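Local structure of protein SCO1 homolog 1, mitochondrial (Arabidopsis thaliana, 6N5U) at residues L35-T40 / I73-E78. The protein binds copper(I) through its thioredoxin-fold domain and is thought to help insert copper into cytochrome c oxidase and to serve mitochondrial copper homeostasis. Residues are numbered along the deposited sequence; the frame is centred on the assembly and turned at random.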
loop_
_atom_site.group_PDB
_atom_site.type_symbol
_atom_site.label_atom_id
_atom_site.label_comp_id
_atom_site.label_asym_id
_atom_site.label_seq_id
_atom_site.Cartn_x
_atom_site.Cartn_y
_atom_site.Cartn_z
ATOM N N LEU A 35 -2.928 3.335 0.232
ATOM C CA LEU A 35 -1.521 2.895 0.325
ATOM C C LEU A 35 -1.340 1.904 1.472
ATOM O O LEU A 35 -1.771 2.191 2.583
ATOM C CB LEU A 35 -0.544 4.071 0.528
ATOM C CG LEU A 35 -0.675 5.338 -0.308
ATOM C CD1 LEU A 35 0.040 6.479 0.379
ATOM C CD2 LEU A 35 -0.046 5.183 -1.668
ATOM N N TYR A 36 -0.732 0.742 1.199
ATOM C CA TYR A 36 -0.471 -0.302 2.187
ATOM C C TYR A 36 1.021 -0.561 2.169
ATOM O O TYR A 36 1.602 -0.802 1.104
ATOM C CB TYR A 36 -1.286 -1.617 1.926
ATOM C CG TYR A 36 -0.920 -2.754 2.865
ATOM C CD1 TYR A 36 -1.385 -2.778 4.177
ATOM C CD2 TYR A 36 -0.036 -3.757 2.469
ATOM C CE1 TYR A 36 -0.964 -3.758 5.082
ATOM C CE2 TYR A 36 0.392 -4.744 3.363
ATOM C CZ TYR A 36 -0.085 -4.748 4.666
ATOM O OH TYR A 36 0.315 -5.719 5.558
ATOM N N PHE A 37 1.647 -0.490 3.336
ATOM C CA PHE A 37 3.090 -0.732 3.438
ATOM C C PHE A 37 3.266 -2.183 3.877
ATOM O O PHE A 37 2.621 -2.619 4.845
ATOM C CB PHE A 37 3.734 0.260 4.431
ATOM C CG PHE A 37 3.841 1.697 3.942
ATOM C CD1 PHE A 37 2.718 2.522 3.892
ATOM C CD2 PHE A 37 5.072 2.233 3.561
ATOM C CE1 PHE A 37 2.808 3.829 3.421
ATOM C CE2 PHE A 37 5.163 3.551 3.096
ATOM C CZ PHE A 37 4.024 4.334 3.020
ATOM N N GLY A 38 4.063 -2.923 3.119
ATOM C CA GLY A 38 4.302 -4.334 3.386
ATOM C C GLY A 38 5.610 -4.847 2.834
ATOM O O GLY A 38 6.472 -4.051 2.473
ATOM N N PHE A 39 5.768 -6.189 2.793
ATOM C CA PHE A 39 6.937 -6.921 2.270
ATOM C C PHE A 39 6.504 -8.285 1.679
ATOM O O PHE A 39 5.726 -8.993 2.311
ATOM C CB PHE A 39 8.083 -7.021 3.295
ATOM C CG PHE A 39 8.011 -8.029 4.421
ATOM C CD1 PHE A 39 7.289 -7.753 5.576
ATOM C CD2 PHE A 39 8.790 -9.184 4.392
ATOM C CE1 PHE A 39 7.253 -8.672 6.630
ATOM C CE2 PHE A 39 8.767 -10.095 5.455
ATOM C CZ PHE A 39 7.991 -9.839 6.561
ATOM N N THR A 40 6.951 -8.614 0.446
ATOM C CA THR A 40 6.522 -9.812 -0.290
ATOM C C THR A 40 6.785 -11.128 0.453
ATOM O O THR A 40 6.043 -12.070 0.245
ATOM C CB THR A 40 7.085 -9.859 -1.738
ATOM O OG1 THR A 40 8.452 -10.252 -1.732
ATOM C CG2 THR A 40 6.899 -8.550 -2.501
ATOM N N ILE A 73 3.478 -0.560 -0.984
ATOM C CA ILE A 73 4.819 0.048 -0.873
ATOM C C ILE A 73 5.671 -0.889 -0.030
ATOM O O ILE A 73 5.272 -1.251 1.073
ATOM C CB ILE A 73 4.774 1.476 -0.321
ATOM C CG1 ILE A 73 3.826 2.363 -1.156
ATOM C CG2 ILE A 73 6.211 2.066 -0.216
ATOM C CD1 ILE A 73 3.661 3.845 -0.638
ATOM N N SER A 74 6.789 -1.334 -0.566
ATOM C CA SER A 74 7.670 -2.290 0.099
ATOM C C SER A 74 8.552 -1.706 1.174
ATOM O O SER A 74 9.225 -0.695 0.940
ATOM C CB SER A 74 8.541 -3.010 -0.922
ATOM O OG SER A 74 9.401 -3.912 -0.244
ATOM N N VAL A 75 8.581 -2.363 2.352
ATOM C CA VAL A 75 9.453 -2.017 3.488
ATOM C C VAL A 75 10.633 -3.020 3.539
ATOM O O VAL A 75 11.355 -3.082 4.540
ATOM C CB VAL A 75 8.723 -1.873 4.851
ATOM C CG1 VAL A 75 7.733 -0.707 4.836
ATOM C CG2 VAL A 75 8.058 -3.187 5.295
ATOM N N ASP A 76 10.837 -3.790 2.425
ATOM C CA ASP A 76 11.941 -4.743 2.284
ATOM C C ASP A 76 12.619 -4.587 0.924
ATOM O O ASP A 76 12.616 -5.548 0.152
ATOM C CB ASP A 76 11.473 -6.185 2.565
ATOM C CG ASP A 76 12.551 -7.250 2.662
ATOM O OD1 ASP A 76 13.731 -6.889 2.767
ATOM O OD2 ASP A 76 12.204 -8.448 2.626
ATOM N N PRO A 77 13.274 -3.422 0.629
ATOM C CA PRO A 77 13.909 -3.248 -0.687
ATOM C C PRO A 77 15.079 -4.197 -1.021
ATOM O O PRO A 77 15.435 -4.310 -2.206
ATOM C CB PRO A 77 14.355 -1.782 -0.665
ATOM C CG PRO A 77 14.505 -1.451 0.754
ATOM C CD PRO A 77 13.415 -2.191 1.434
ATOM N N GLU A 78 15.681 -4.866 -0.004
ATOM C CA GLU A 78 16.819 -5.773 -0.229
ATOM C C GLU A 78 16.412 -7.019 -0.990
ATOM O O GLU A 78 17.218 -7.539 -1.768
ATOM C CB GLU A 78 17.513 -6.170 1.087
ATOM C CG GLU A 78 18.318 -5.056 1.749
ATOM C CD GLU A 78 18.492 -5.197 3.253
ATOM O OE1 GLU A 78 17.475 -5.224 3.987
ATOM O OE2 GLU A 78 19.658 -5.271 3.703
#
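Phe37 and Ile73 sit side by side on neighbouring parallel strands of the thioredoxin fold, the two strands of a beta-alpha-beta unit whose connection is helix 45-64. Three backbone hydrogen bonds set the register: Ile73 N to Tyr36 O, Gly38 N to Ile73 O, and Val75 N to Gly38 O at 2.7 Å, which carries the pairing one residue past the end of strand 68-74. Phe37 CG stands beside its own backbone N, anti to the carbonyl carbon (chi1 -72°), and the ring rises alongside Ile73. Ile73 CB lies over one ring face, 4.2 Å from the Phe37 ring centroid, as a CH-pi contact. The two branches of Ile73 then divide the ring: CG2 meets the CD2-CE2 side, while CD1, at the end of an extended chain, reaches the tip, 3.7 Å from Phe37 CZ. Leu35 CD2 touches the same Ile73 CD1, and Val75 CG1 comes in at the ring edge, close to its plane. An alanine in place of Phe37 would probably open a gap beside Ile73 and deprive its CG2 and CD1 of their aromatic neighbour.

Beyond the strands the two segments stay in touch through Phe39 and Asp76, whose CB atoms approach to 3.6 Å. The ring of Phe39 leads away from there; its side chain lies about 4 Å, nearest atoms, from the copper(I) ion held by Cys42, Cys46 and His131. The plane of the Asp76 carboxylate is turned 70° from that of the Phe39 ring; OD1 is hydrogen-bonded to Tyr127 OH and OD2 forms a salt bridge with Arg79 NE. Ser74, on the opposite sheet face from Ile73, makes an ST turn: its OG, also hydrogen-bonded to Asp80 OD2, accepts Asp76 N at 3.0 Å.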